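Local coordinates for 5'-Methylthioadenosine Nucleosidase (Arabidopsis thaliana, PDB 2QTG), which is a plant nucleosidase of the phosphorylase superfamily, built on an alpha/beta fold and modelled as a two-subunit assembly with the ligand MTH bound, at residues V29-A34 with I110-G115; L40-K45 with T251-I256; S134-H139 with E202-A207; F138-I143 with T177-D182. All blocks are in the same frame, centred on the assembly; numbering follows the deposited sequence. Where two conformers were deposited one is given.

Interaction 1: residues V29-A34 with I110-G115; sequences VVFVIA and IIINAG
I112 reaches across to F31 and V29 with each carbon of its side chain. CB lies over one face of the F31 ring, 4.1 Å from the ring centroid. CG2 passes beyond the rim, 3.7 Å from F31 CE2. The other branch turns toward V29: CG1 sits beside the backbone N (chi1 -47°), which carries CD1 into the angle between F31 CZ (3.6 Å) and V29 CG1 (3.7 Å). A114 CB meets the edge of the F31 ring near its plane.

On the other face of the sheet, I111 CD1 packs against V30 CB. N113 stands further along this face. Its ND2 bonds to V32 O at 2.9 Å, with the acceptor lying in the amide plane. N113 OD1 is held by K221, so both ends of the amide are used and its flip is fixed. V32 O also takes a weak bond from A114 N.

The backbones run parallel and exchange regular bonds, the shorter ones being I112 N to V30 O and V32 N to I112 O, each 2.8 Å. Where the strands part, a water accepts from A34 N. Strand 72-78 flanks 28-32 on its other edge, and helix 234-259 covers the F31 and I112 face. This is the buried parallel core of the central sheet in the phosphorylase superfamily fold.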
loop_
_atom_site.group_PDB
_atom_site.type_symbol
_atom_site.label_atom_id
_atom_site.label_comp_id
_atom_site.label_asym_id
_atom_site.label_seq_id
_atom_site.Cartn_x
_atom_site.Cartn_y
_atom_site.Cartn_z
ATOM N N VAL A 29 9.760 -20.432 -5.200
ATOM C CA VAL A 29 9.189 -19.816 -3.987
ATOM C C VAL A 29 9.764 -18.403 -3.817
ATOM O O VAL A 29 10.990 -18.210 -3.864
ATOM C CB VAL A 29 9.529 -20.642 -2.716
ATOM C CG1 VAL A 29 9.123 -19.886 -1.440
ATOM C CG2 VAL A 29 8.874 -21.981 -2.767
ATOM N N VAL A 30 8.884 -17.410 -3.679
ATOM C CA VAL A 30 9.277 -16.073 -3.266
ATOM C C VAL A 30 8.917 -15.823 -1.778
ATOM O O VAL A 30 7.761 -15.968 -1.370
ATOM C CB VAL A 30 8.641 -14.965 -4.168
ATOM C CG1 VAL A 30 8.813 -13.573 -3.556
ATOM C CG2 VAL A 30 9.223 -14.994 -5.572
ATOM N N PHE A 31 9.920 -15.476 -0.987
ATOM C CA PHE A 31 9.744 -14.938 0.388
ATOM C C PHE A 31 9.661 -13.412 0.344
ATOM O O PHE A 31 10.548 -12.746 -0.191
ATOM C CB PHE A 31 10.900 -15.318 1.290
ATOM C CG PHE A 31 10.843 -16.703 1.799
ATOM C CD1 PHE A 31 11.248 -17.774 0.982
ATOM C CD2 PHE A 31 10.394 -16.963 3.097
ATOM C CE1 PHE A 31 11.200 -19.065 1.456
ATOM C CE2 PHE A 31 10.344 -18.274 3.589
ATOM C CZ PHE A 31 10.738 -19.313 2.778
ATOM N N VAL A 32 8.577 -12.855 0.880
ATOM C CA VAL A 32 8.472 -11.391 1.033
ATOM C C VAL A 32 8.731 -11.040 2.500
ATOM O O VAL A 32 7.923 -11.382 3.387
ATOM C CB VAL A 32 7.061 -10.847 0.581
ATOM C CG1 VAL A 32 6.899 -9.371 0.978
ATOM C CG2 VAL A 32 6.892 -11.035 -0.933
ATOM N N ILE A 33 9.869 -10.401 2.776
ATOM C CA ILE A 33 10.262 -10.178 4.164
ATOM C C ILE A 33 10.512 -8.678 4.364
ATOM O O ILE A 33 11.327 -8.078 3.658
ATOM C CB ILE A 33 11.504 -11.044 4.633
ATOM C CG1 ILE A 33 11.279 -12.577 4.412
ATOM C CG2 ILE A 33 11.835 -10.684 6.120
ATOM C CD1 ILE A 33 12.550 -13.495 4.672
ATOM N N ALA A 34 9.825 -8.082 5.330
ATOM C CA ALA A 34 9.759 -6.603 5.413
ATOM C C ALA A 34 11.067 -5.934 5.911
ATOM O O ALA A 34 11.467 -4.881 5.393
ATOM C CB ALA A 34 8.612 -6.187 6.285
ATOM N N ILE A 110 4.425 -19.871 -5.481
ATOM C CA ILE A 110 3.886 -19.606 -4.150
ATOM C C ILE A 110 4.686 -18.461 -3.488
ATOM O O ILE A 110 5.878 -18.332 -3.683
ATOM C CB ILE A 110 3.912 -20.921 -3.305
ATOM C CG1 ILE A 110 3.305 -20.738 -1.900
ATOM C CG2 ILE A 110 5.308 -21.518 -3.276
ATOM C CD1 ILE A 110 2.872 -22.116 -1.211
ATOM N N ILE A 111 3.998 -17.625 -2.739
ATOM C CA ILE A 111 4.611 -16.549 -1.971
ATOM C C ILE A 111 4.542 -16.904 -0.480
ATOM O O ILE A 111 3.514 -17.372 -0.010
ATOM C CB ILE A 111 3.800 -15.238 -2.150
ATOM C CG1 ILE A 111 3.745 -14.772 -3.594
ATOM C CG2 ILE A 111 4.222 -14.099 -1.108
ATOM C CD1 ILE A 111 5.041 -14.419 -4.179
ATOM N N ILE A 112 5.624 -16.645 0.241
ATOM C CA ILE A 112 5.661 -16.768 1.676
ATOM C C ILE A 112 6.037 -15.407 2.281
ATOM O O ILE A 112 7.163 -14.922 2.140
ATOM C CB ILE A 112 6.679 -17.837 2.161
ATOM C CG1 ILE A 112 6.550 -19.153 1.365
ATOM C CG2 ILE A 112 6.685 -17.953 3.746
ATOM C CD1 ILE A 112 7.384 -20.303 1.847
ATOM N N ASN A 113 5.084 -14.809 2.973
ATOM C CA ASN A 113 5.321 -13.604 3.771
ATOM C C ASN A 113 5.789 -14.087 5.145
ATOM O O ASN A 113 5.032 -14.651 5.892
ATOM C CB ASN A 113 4.055 -12.742 3.855
ATOM C CG ASN A 113 4.212 -11.482 4.731
ATOM O OD1 ASN A 113 3.272 -11.110 5.419
ATOM N ND2 ASN A 113 5.407 -10.831 4.701
ATOM N N ALA A 114 7.070 -13.904 5.446
ATOM C CA ALA A 114 7.653 -14.355 6.727
ATOM C C ALA A 114 8.167 -13.149 7.516
ATOM O O ALA A 114 8.828 -12.279 6.954
ATOM C CB ALA A 114 8.807 -15.341 6.462
ATOM N N GLY A 115 7.891 -13.091 8.814
ATOM C CA GLY A 115 8.396 -12.003 9.648
ATOM C C GLY A 115 7.881 -12.031 11.078
ATOM O O GLY A 115 7.161 -12.957 11.484
HETATM O O HOH W 1 8.347 -9.483 7.218
#

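Interaction 2: residues L40-K45 with T251-I256; sequences LPLVNK and TATKVI
T253 OG1 is touched by two side chains of helix 36-46, K45 CG at 3.6 Å and L42 CD1 at 4.0 Å. Its polar partner is in its own helix: the hydroxyl donates to the carbonyl O of E249, one turn back. OG1 sits beside the backbone N (chi1 -56°), and this turns it toward that carbonyl. Across the contact OG1 meets only carbon atoms.

L42 carries most of the apolar contact. Its CD1 presses on A252 CB at 3.8 Å, and CD2 meets the same methyl at 4.0 Å. CD1 also approaches I256 CD1, at 4.3 Å. K45 flanks T253 on the exposed side. Its chain bends at chi2 (77°) and crosses the T253 side chain at about a right angle, so that CE passes T253 CG2.

The axes of the two short segments come within 10.5 Å and are inclined by 47°. F31 of strand 28-32 touches L42, A252 and I256 alike, and so closes the groove between the helices from the sheet side. The arrangement is helix-helix packing on one face of the central sheet, with the long helix 234-259 set beside the first helix of the alpha/beta fold.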
loop_
_atom_site.group_PDB
_atom_site.type_symbol
_atom_site.label_atom_id
_atom_site.label_comp_id
_atom_site.label_asym_id
_atom_site.label_seq_id
_atom_site.Cartn_x
_atom_site.Cartn_y
_atom_site.Cartn_z
ATOM N N LEU A 40 18.062 -11.753 6.716
ATOM C CA LEU A 40 19.480 -12.192 6.649
ATOM C C LEU A 40 19.805 -13.580 7.257
ATOM O O LEU A 40 20.620 -14.319 6.700
ATOM C CB LEU A 40 20.424 -11.082 7.162
ATOM C CG LEU A 40 20.754 -9.851 6.254
ATOM C CD1 LEU A 40 21.922 -10.046 5.326
ATOM C CD2 LEU A 40 19.596 -9.379 5.399
ATOM N N PRO A 41 19.182 -13.953 8.403
ATOM C CA PRO A 41 19.480 -15.318 8.863
ATOM C C PRO A 41 19.139 -16.431 7.874
ATOM O O PRO A 41 19.954 -17.356 7.685
ATOM C CB PRO A 41 18.684 -15.443 10.172
ATOM C CG PRO A 41 18.459 -14.059 10.622
ATOM C CD PRO A 41 18.320 -13.240 9.360
ATOM N N LEU A 42 17.982 -16.337 7.221
ATOM C CA LEU A 42 17.555 -17.350 6.237
ATOM C C LEU A 42 18.440 -17.338 4.996
ATOM O O LEU A 42 18.779 -18.382 4.437
ATOM C CB LEU A 42 16.098 -17.103 5.819
ATOM C CG LEU A 42 15.408 -18.125 4.904
ATOM C CD1 LEU A 42 15.249 -19.496 5.595
ATOM C CD2 LEU A 42 14.075 -17.574 4.470
ATOM N N VAL A 43 18.803 -16.125 4.585
ATOM C CA VAL A 43 19.670 -15.887 3.452
ATOM C C VAL A 43 20.990 -16.606 3.703
ATOM O O VAL A 43 21.494 -17.325 2.841
ATOM C CB VAL A 43 19.872 -14.372 3.274
ATOM C CG1 VAL A 43 21.139 -14.056 2.466
ATOM C CG2 VAL A 43 18.622 -13.767 2.623
ATOM N N ASN A 44 21.531 -16.434 4.903
ATOM C CA ASN A 44 22.771 -17.119 5.273
ATOM C C ASN A 44 22.627 -18.644 5.379
ATOM O O ASN A 44 23.454 -19.374 4.848
ATOM C CB ASN A 44 23.401 -16.473 6.512
ATOM C CG ASN A 44 23.858 -15.055 6.241
ATOM O OD1 ASN A 44 24.497 -14.784 5.223
ATOM N ND2 ASN A 44 23.508 -14.137 7.121
ATOM N N LYS A 45 21.532 -19.109 5.988
ATOM C CA LYS A 45 21.226 -20.534 6.082
ATOM C C LYS A 45 21.226 -21.270 4.723
ATOM O O LYS A 45 21.712 -22.400 4.612
ATOM C CB LYS A 45 19.889 -20.738 6.834
ATOM C CG LYS A 45 19.438 -22.191 6.955
ATOM C CD LYS A 45 20.189 -22.968 8.022
ATOM C CE LYS A 45 20.165 -24.452 7.667
ATOM N NZ LYS A 45 20.971 -25.294 8.621
ATOM N N THR A 251 11.999 -22.256 11.315
ATOM C CA THR A 251 10.678 -22.648 10.777
ATOM C C THR A 251 10.653 -22.473 9.243
ATOM O O THR A 251 10.135 -23.342 8.520
ATOM C CB THR A 251 9.502 -21.908 11.441
ATOM O OG1 THR A 251 9.484 -22.193 12.853
ATOM C CG2 THR A 251 8.180 -22.364 10.814
ATOM N N ALA A 252 11.193 -21.344 8.762
ATOM C CA ALA A 252 11.275 -21.089 7.312
ATOM C C ALA A 252 12.135 -22.131 6.576
ATOM O O ALA A 252 11.757 -22.590 5.529
ATOM C CB ALA A 252 11.728 -19.663 7.008
ATOM N N THR A 253 13.288 -22.485 7.138
ATOM C CA THR A 253 14.062 -23.667 6.687
ATOM C C THR A 253 13.240 -24.953 6.485
ATOM O O THR A 253 13.248 -25.517 5.399
ATOM C CB THR A 253 15.218 -23.954 7.637
ATOM O OG1 THR A 253 16.023 -22.778 7.732
ATOM C CG2 THR A 253 16.063 -25.132 7.141
ATOM N N LYS A 254 12.558 -25.407 7.531
ATOM C CA LYS A 254 11.697 -26.597 7.469
ATOM C C LYS A 254 10.531 -26.482 6.454
ATOM O O LYS A 254 10.138 -27.466 5.829
ATOM C CB LYS A 254 11.152 -26.908 8.857
ATOM C CG LYS A 254 12.253 -27.275 9.840
ATOM C CD LYS A 254 11.671 -27.576 11.210
ATOM C CE LYS A 254 12.633 -28.457 11.985
ATOM N NZ LYS A 254 12.154 -28.820 13.343
ATOM N N VAL A 255 10.008 -25.271 6.294
ATOM C CA VAL A 255 8.980 -25.010 5.277
ATOM C C VAL A 255 9.539 -25.227 3.849
ATOM O O VAL A 255 8.922 -25.948 3.048
ATOM C CB VAL A 255 8.361 -23.590 5.420
ATOM C CG1 VAL A 255 7.557 -23.222 4.169
ATOM C CG2 VAL A 255 7.463 -23.499 6.659
ATOM N N ILE A 256 10.689 -24.614 3.534
ATOM C CA ILE A 256 11.382 -24.838 2.240
ATOM C C ILE A 256 11.632 -26.339 1.965
ATOM O O ILE A 256 11.306 -26.833 0.876
ATOM C CB ILE A 256 12.728 -24.004 2.131
ATOM C CG1 ILE A 256 12.437 -22.493 2.009
ATOM C CG2 ILE A 256 13.606 -24.439 0.930
ATOM C CD1 ILE A 256 13.701 -21.610 2.186
#

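Interaction 3: residues S134-H139 with E202-A207; sequences SDVVFH and EGAAVA. With MTH (2-(4-amino-pyrrolo[2,3-D]pyrimidin-7-yl)-5-methylsulfanylmethyl-tetrahydro-furan-3,4-diol), chain C.
Helix-on-sheet packing brings the first turn of helix 203-212 against the end of strand 130-138, with A204 meeting V137 and F138. A204 CB stands over the centre of the F138 ring, 3.6 Å from its centroid and only 9° off the normal, a clear CH-pi contact. The same methyl lies 3.3 Å from V137 O. V136 also faces A204 and A207, but it has two conformers, and the closeness of its fit is doubtful.

E202, at the N-cap position, points away from the strand to the ligand. A bend at chi2 (82°) brings its carboxylate to two ligand hydroxyls. It takes two hydrogen bonds from MTH, O2' to OE1 and O3' to OE2, each 2.7 Å. G91 N also bonds OE2 and helps to fix the carboxylate.

The strand and helix segments cross at 111°. Strand 172-177 lies alongside 130-138, and its T177 hydroxyl bonds A204 N. Helix 92-106 closes on F138 and A205 through T92, while V93 of the second subunit also packs on A205.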
loop_
_atom_site.group_PDB
_atom_site.type_symbol
_atom_site.label_atom_id
_atom_site.label_comp_id
_atom_site.label_asym_id
_atom_site.label_seq_id
_atom_site.Cartn_x
_atom_site.Cartn_y
_atom_site.Cartn_z
ATOM N N SER A 134 -4.126 -18.585 9.158
ATOM C CA SER A 134 -5.317 -19.103 8.463
ATOM C C SER A 134 -5.898 -18.111 7.473
ATOM O O SER A 134 -6.196 -18.437 6.335
ATOM C CB SER A 134 -6.407 -19.517 9.468
ATOM O OG SER A 134 -6.671 -18.441 10.378
ATOM N N ASP A 135 -6.092 -16.882 7.918
ATOM C CA ASP A 135 -6.630 -15.854 7.054
ATOM C C ASP A 135 -6.209 -14.473 7.579
ATOM O O ASP A 135 -5.681 -14.343 8.707
ATOM C CB ASP A 135 -8.161 -15.997 6.874
ATOM C CG ASP A 135 -8.935 -15.960 8.170
ATOM O OD1 ASP A 135 -8.378 -15.640 9.274
ATOM O OD2 ASP A 135 -10.158 -16.211 8.065
ATOM N N VAL A 136 -6.410 -13.466 6.753
ATOM C CA VAL A 136 -5.880 -12.141 6.989
ATOM C C VAL A 136 -7.024 -11.091 6.939
ATOM O O VAL A 136 -7.982 -11.263 6.178
ATOM C CB VAL A 136 -4.703 -11.910 5.961
ATOM C CG1 VAL A 136 -5.193 -11.406 4.619
ATOM C CG2 VAL A 136 -3.599 -11.042 6.533
ATOM N N VAL A 137 -6.898 -10.018 7.723
ATOM C CA VAL A 137 -7.770 -8.862 7.669
ATOM C C VAL A 137 -6.905 -7.584 7.871
ATOM O O VAL A 137 -5.702 -7.654 8.259
ATOM C CB VAL A 137 -8.852 -8.853 8.780
ATOM C CG1 VAL A 137 -10.017 -9.822 8.482
ATOM C CG2 VAL A 137 -8.226 -9.034 10.212
ATOM N N PHE A 138 -7.514 -6.450 7.579
ATOM C CA PHE A 138 -7.031 -5.123 8.029
ATOM C C PHE A 138 -7.744 -4.640 9.271
ATOM O O PHE A 138 -8.910 -4.963 9.475
ATOM C CB PHE A 138 -7.194 -4.043 6.955
ATOM C CG PHE A 138 -6.349 -4.268 5.712
ATOM C CD1 PHE A 138 -4.992 -3.897 5.686
ATOM C CD2 PHE A 138 -6.927 -4.798 4.554
ATOM C CE1 PHE A 138 -4.224 -4.067 4.543
ATOM C CE2 PHE A 138 -6.172 -5.000 3.392
ATOM C CZ PHE A 138 -4.800 -4.612 3.389
ATOM N N HIS A 139 -7.072 -3.830 10.093
ATOM C CA HIS A 139 -7.793 -3.133 11.179
ATOM C C HIS A 139 -7.884 -1.593 11.013
ATOM O O HIS A 139 -8.580 -0.946 11.752
ATOM C CB HIS A 139 -7.302 -3.491 12.592
ATOM C CG HIS A 139 -5.797 -3.599 12.703
ATOM N ND1 HIS A 139 -4.974 -2.509 12.939
ATOM C CD2 HIS A 139 -4.982 -4.672 12.617
ATOM C CE1 HIS A 139 -3.700 -2.909 12.968
ATOM N NE2 HIS A 139 -3.685 -4.224 12.781
ATOM N N GLU A 202 2.180 -5.648 7.427
ATOM C CA GLU A 202 2.224 -5.960 6.001
ATOM C C GLU A 202 1.267 -7.029 5.462
ATOM O O GLU A 202 0.928 -6.976 4.275
ATOM C CB GLU A 202 3.636 -6.342 5.523
ATOM C CG GLU A 202 4.740 -5.311 5.731
ATOM C CD GLU A 202 5.332 -5.318 7.153
ATOM O OE1 GLU A 202 5.315 -6.380 7.800
ATOM O OE2 GLU A 202 5.873 -4.278 7.566
ATOM N N GLY A 203 0.896 -8.009 6.297
ATOM C CA GLY A 203 0.337 -9.280 5.825
ATOM C C GLY A 203 -0.824 -9.185 4.857
ATOM O O GLY A 203 -0.778 -9.754 3.751
ATOM N N ALA A 204 -1.871 -8.472 5.267
ATOM C CA ALA A 204 -3.086 -8.380 4.435
ATOM C C ALA A 204 -2.889 -7.677 3.080
ATOM O O ALA A 204 -3.697 -7.883 2.152
ATOM C CB ALA A 204 -4.258 -7.775 5.239
ATOM N N ALA A 205 -1.838 -6.839 2.986
ATOM C CA ALA A 205 -1.464 -6.130 1.768
ATOM C C ALA A 205 -0.784 -7.104 0.811
ATOM O O ALA A 205 -1.073 -7.089 -0.390
ATOM C CB ALA A 205 -0.532 -4.924 2.090
ATOM N N VAL A 206 0.141 -7.926 1.338
ATOM C CA VAL A 206 0.724 -9.043 0.541
ATOM C C VAL A 206 -0.403 -9.950 -0.007
ATOM O O VAL A 206 -0.404 -10.292 -1.203
ATOM C CB VAL A 206 1.799 -9.855 1.350
ATOM C CG1 VAL A 206 2.496 -10.941 0.485
ATOM C CG2 VAL A 206 2.814 -8.918 1.852
ATOM N N ALA A 207 -1.363 -10.303 0.858
ATOM C CA ALA A 207 -2.482 -11.185 0.441
ATOM C C ALA A 207 -3.312 -10.556 -0.690
ATOM O O ALA A 207 -3.693 -11.264 -1.662
ATOM C CB ALA A 207 -3.392 -11.487 1.630
HETATM C CS MTH C . 9.543 -1.594 12.659
HETATM S "S5'" MTH C . 7.753 -1.676 12.536
HETATM C "C5'" MTH C . 7.601 -3.370 13.033
HETATM C "C4'" MTH C . 7.806 -4.429 11.940
HETATM O "O4'" MTH C . 7.719 -5.731 12.569
HETATM C "C2'" MTH C . 5.641 -5.286 11.420
HETATM O "O2'" MTH C . 4.903 -6.112 10.487
HETATM C "C3'" MTH C . 6.756 -4.435 10.826
HETATM O "O3'" MTH C . 7.376 -4.994 9.656
HETATM C "C1'" MTH C . 6.344 -6.208 12.444
HETATM N N9 MTH C . 5.708 -6.128 13.744
HETATM C C8 MTH C . 6.226 -6.499 14.867
HETATM C C7 MTH C . 5.411 -6.516 15.826
HETATM C C5 MTH C . 4.397 -5.737 15.622
HETATM C C6 MTH C . 3.345 -5.306 16.382
HETATM N N6 MTH C . 3.281 -5.543 17.721
HETATM N N1 MTH C . 2.414 -4.587 15.685
HETATM C C2 MTH C . 2.519 -4.359 14.332
HETATM N N3 MTH C . 3.575 -4.803 13.583
HETATM C C4 MTH C . 4.518 -5.528 14.232
#

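Interaction 4: residues F138-I143 with T177-D182; sequences FHDRRI and TGDSLD. With MTH (2-(4-amino-pyrrolo[2,3-D]pyrimidin-7-yl)-5-methylsulfanylmethyl-tetrahydro-furan-3,4-diol), chain C.
The H139 ring lies across the chain of T177, with T177 O 3.3 Å above one face and toward the rim. The F138 ring has the R141 guanidinium on the face opposite A204. The two planes are roughly parallel, and F138 CE1 lies 3.5 Å above the guanidinium, over its centre. At the guanidinium edge, in its plane, is D140 OD1.

R141 NH1 is shared by two carboxylates. It bonds D140 OD1 at 2.9 Å on the syn side, and D179 OD2 at 3.0 Å on the anti side, the latter tilted from the guanidinium plane. Its positive charge probably eases the repulsion between the two aspartates. T92 OG1 bonds both R141 NH2 and D179 OD2, tying the pair together once more.

D140 OD2 receives D179 N at 2.8 Å, nearly straight at 169° but from above the carboxylate plane. A water donates to the same OD2 (2.9 Å) and accepts from S180 OG (3.1 Å). H139 N bonds T177 O at 2.8 Å, one of the two bonds of the parallel bridge between F138 and T177.

R142 makes salt bridges to D182 and D187 of the second subunit. At the other end, L181 CD1 packs on the MTH ring system. This is a buried salt-bridge network joining two loops at the strand ends, between the subunit interface and the ligand site.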
loop_
_atom_site.group_PDB
_atom_site.type_symbol
_atom_site.label_atom_id
_atom_site.label_comp_id
_atom_site.label_asym_id
_atom_site.label_seq_id
_atom_site.Cartn_x
_atom_site.Cartn_y
_atom_site.Cartn_z
ATOM N N PHE A 138 -7.514 -6.450 7.579
ATOM C CA PHE A 138 -7.031 -5.123 8.029
ATOM C C PHE A 138 -7.744 -4.640 9.271
ATOM O O PHE A 138 -8.910 -4.963 9.475
ATOM C CB PHE A 138 -7.194 -4.043 6.955
ATOM C CG PHE A 138 -6.349 -4.268 5.712
ATOM C CD1 PHE A 138 -4.992 -3.897 5.686
ATOM C CD2 PHE A 138 -6.927 -4.798 4.554
ATOM C CE1 PHE A 138 -4.224 -4.067 4.543
ATOM C CE2 PHE A 138 -6.172 -5.000 3.392
ATOM C CZ PHE A 138 -4.800 -4.612 3.389
ATOM N N HIS A 139 -7.072 -3.830 10.093
ATOM C CA HIS A 139 -7.793 -3.133 11.179
ATOM C C HIS A 139 -7.884 -1.593 11.013
ATOM O O HIS A 139 -8.580 -0.946 11.752
ATOM C CB HIS A 139 -7.302 -3.491 12.592
ATOM C CG HIS A 139 -5.797 -3.599 12.703
ATOM N ND1 HIS A 139 -4.974 -2.509 12.939
ATOM C CD2 HIS A 139 -4.982 -4.672 12.617
ATOM C CE1 HIS A 139 -3.700 -2.909 12.968
ATOM N NE2 HIS A 139 -3.685 -4.224 12.781
ATOM N N ASP A 140 -7.242 -1.046 10.005
ATOM C CA ASP A 140 -7.180 0.411 9.862
ATOM C C ASP A 140 -7.679 0.919 8.503
ATOM O O ASP A 140 -7.294 2.027 8.053
ATOM C CB ASP A 140 -5.721 0.855 10.124
ATOM C CG ASP A 140 -4.743 0.415 9.020
ATOM O OD1 ASP A 140 -5.036 -0.552 8.261
ATOM O OD2 ASP A 140 -3.617 1.016 8.947
ATOM N N ARG A 141 -8.550 0.139 7.852
ATOM C CA ARG A 141 -9.200 0.611 6.643
ATOM C C ARG A 141 -10.692 0.735 6.942
ATOM O O ARG A 141 -11.459 -0.089 6.495
ATOM C CB ARG A 141 -8.986 -0.358 5.488
ATOM C CG ARG A 141 -7.701 -0.174 4.670
ATOM C CD ARG A 141 -6.392 -0.670 5.280
ATOM N NE ARG A 141 -5.284 -0.581 4.299
ATOM C CZ ARG A 141 -3.958 -0.579 4.577
ATOM N NH1 ARG A 141 -3.493 -0.684 5.848
ATOM N NH2 ARG A 141 -3.084 -0.523 3.577
ATOM N N ARG A 142 -11.047 1.727 7.764
ATOM C CA ARG A 142 -12.413 1.922 8.233
ATOM C C ARG A 142 -13.123 2.809 7.207
ATOM O O ARG A 142 -12.786 3.991 7.047
ATOM C CB ARG A 142 -12.442 2.558 9.630
ATOM C CG ARG A 142 -11.486 1.891 10.681
ATOM C CD ARG A 142 -11.589 2.617 12.036
ATOM N NE ARG A 142 -11.281 4.036 11.840
ATOM C CZ ARG A 142 -10.054 4.549 11.910
ATOM N NH1 ARG A 142 -9.041 3.779 12.308
ATOM N NH2 ARG A 142 -9.867 5.839 11.624
ATOM N N ILE A 143 -14.101 2.229 6.504
ATOM C CA ILE A 143 -14.859 2.948 5.492
ATOM C C ILE A 143 -16.365 2.724 5.736
ATOM O O ILE A 143 -16.948 1.811 5.148
ATOM C CB ILE A 143 -14.464 2.538 4.022
ATOM C CG1 ILE A 143 -12.941 2.347 3.868
ATOM C CG2 ILE A 143 -14.925 3.625 3.021
ATOM C CD1 ILE A 143 -12.479 1.667 2.514
ATOM N N THR A 177 -3.815 -6.770 10.057
ATOM C CA THR A 177 -2.784 -5.872 9.524
ATOM C C THR A 177 -3.190 -4.407 9.615
ATOM O O THR A 177 -4.351 -4.046 9.381
ATOM C CB THR A 177 -2.487 -6.193 8.015
ATOM O OG1 THR A 177 -1.945 -7.511 7.884
ATOM C CG2 THR A 177 -1.506 -5.171 7.383
ATOM N N GLY A 178 -2.243 -3.545 9.981
ATOM C CA GLY A 178 -2.437 -2.097 9.858
ATOM C C GLY A 178 -1.108 -1.377 9.790
ATOM O O GLY A 178 -0.090 -2.000 10.092
ATOM N N ASP A 179 -1.097 -0.078 9.439
ATOM C CA ASP A 179 0.208 0.610 9.257
ATOM C C ASP A 179 0.880 1.184 10.522
ATOM O O ASP A 179 1.874 1.925 10.407
ATOM C CB ASP A 179 0.149 1.635 8.111
ATOM C CG ASP A 179 0.226 0.962 6.741
ATOM O OD1 ASP A 179 1.334 0.626 6.327
ATOM O OD2 ASP A 179 -0.823 0.751 6.095
ATOM N N SER A 180 0.389 0.804 11.708
ATOM C CA SER A 180 0.969 1.357 12.964
ATOM C C SER A 180 1.550 0.237 13.830
ATOM O O SER A 180 0.968 -0.824 13.912
ATOM C CB SER A 180 -0.062 2.203 13.747
ATOM O OG SER A 180 -0.560 3.264 12.944
ATOM N N LEU A 181 2.739 0.458 14.407
ATOM C CA LEU A 181 3.359 -0.478 15.326
ATOM C C LEU A 181 2.690 -0.485 16.693
ATOM O O LEU A 181 2.627 -1.527 17.368
ATOM C CB LEU A 181 4.870 -0.181 15.458
ATOM C CG LEU A 181 5.638 -0.932 16.559
ATOM C CD1 LEU A 181 5.669 -2.442 16.275
ATOM C CD2 LEU A 181 7.057 -0.379 16.636
ATOM N N ASP A 182 2.190 0.662 17.121
ATOM C CA ASP A 182 1.489 0.708 18.376
ATOM C C ASP A 182 0.036 0.294 18.153
ATOM O O ASP A 182 -0.321 -0.149 17.073
ATOM C CB ASP A 182 1.635 2.077 19.033
ATOM C CG ASP A 182 1.027 3.198 18.229
ATOM O OD1 ASP A 182 0.436 2.981 17.141
ATOM O OD2 ASP A 182 1.146 4.320 18.729
HETATM C CS MTH C . 9.543 -1.594 12.659
HETATM S "S5'" MTH C . 7.753 -1.676 12.536
HETATM C "C5'" MTH C . 7.601 -3.370 13.033
HETATM C "C4'" MTH C . 7.806 -4.429 11.940
HETATM O "O4'" MTH C . 7.719 -5.731 12.569
HETATM C "C2'" MTH C . 5.641 -5.286 11.420
HETATM O "O2'" MTH C . 4.903 -6.112 10.487
HETATM C "C3'" MTH C . 6.756 -4.435 10.826
HETATM O "O3'" MTH C . 7.376 -4.994 9.656
HETATM C "C1'" MTH C . 6.344 -6.208 12.444
HETATM N N9 MTH C . 5.708 -6.128 13.744
HETATM C C8 MTH C . 6.226 -6.499 14.867
HETATM C C7 MTH C . 5.411 -6.516 15.826
HETATM C C5 MTH C . 4.397 -5.737 15.622
HETATM C C6 MTH C . 3.345 -5.306 16.382
HETATM N N6 MTH C . 3.281 -5.543 17.721
HETATM N N1 MTH C . 2.414 -4.587 15.685
HETATM C C2 MTH C . 2.519 -4.359 14.332
HETATM N N3 MTH C . 3.575 -4.803 13.583
HETATM C C4 MTH C . 4.518 -5.528 14.232
HETATM O O HOH W 2 -3.069 2.442 11.377
#

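Overall arrangement
Interactions 1, 3 and 4 all reach the large mixed sheet. Interaction 1 is its inner parallel core, interaction 3 lays a helix on it, and interaction 4 joins the loops that leave two of its strands. Interaction 2 is nearer the surface, with its lysine exposed; it touches interaction 1 through F31. Interactions 3 and 4 share F138 and H139, and T177 links them. Backbone bonds and apolar packing hold interaction 1. Interactions 2 and 3 rest on packing alone across their segments, while interaction 4 adds salt bridges to backbone and carboxylate hydrogen bonds. Interactions 3 and 4 both meet MTH and the second subunit. Interaction 2 lies across the chain's centre from them.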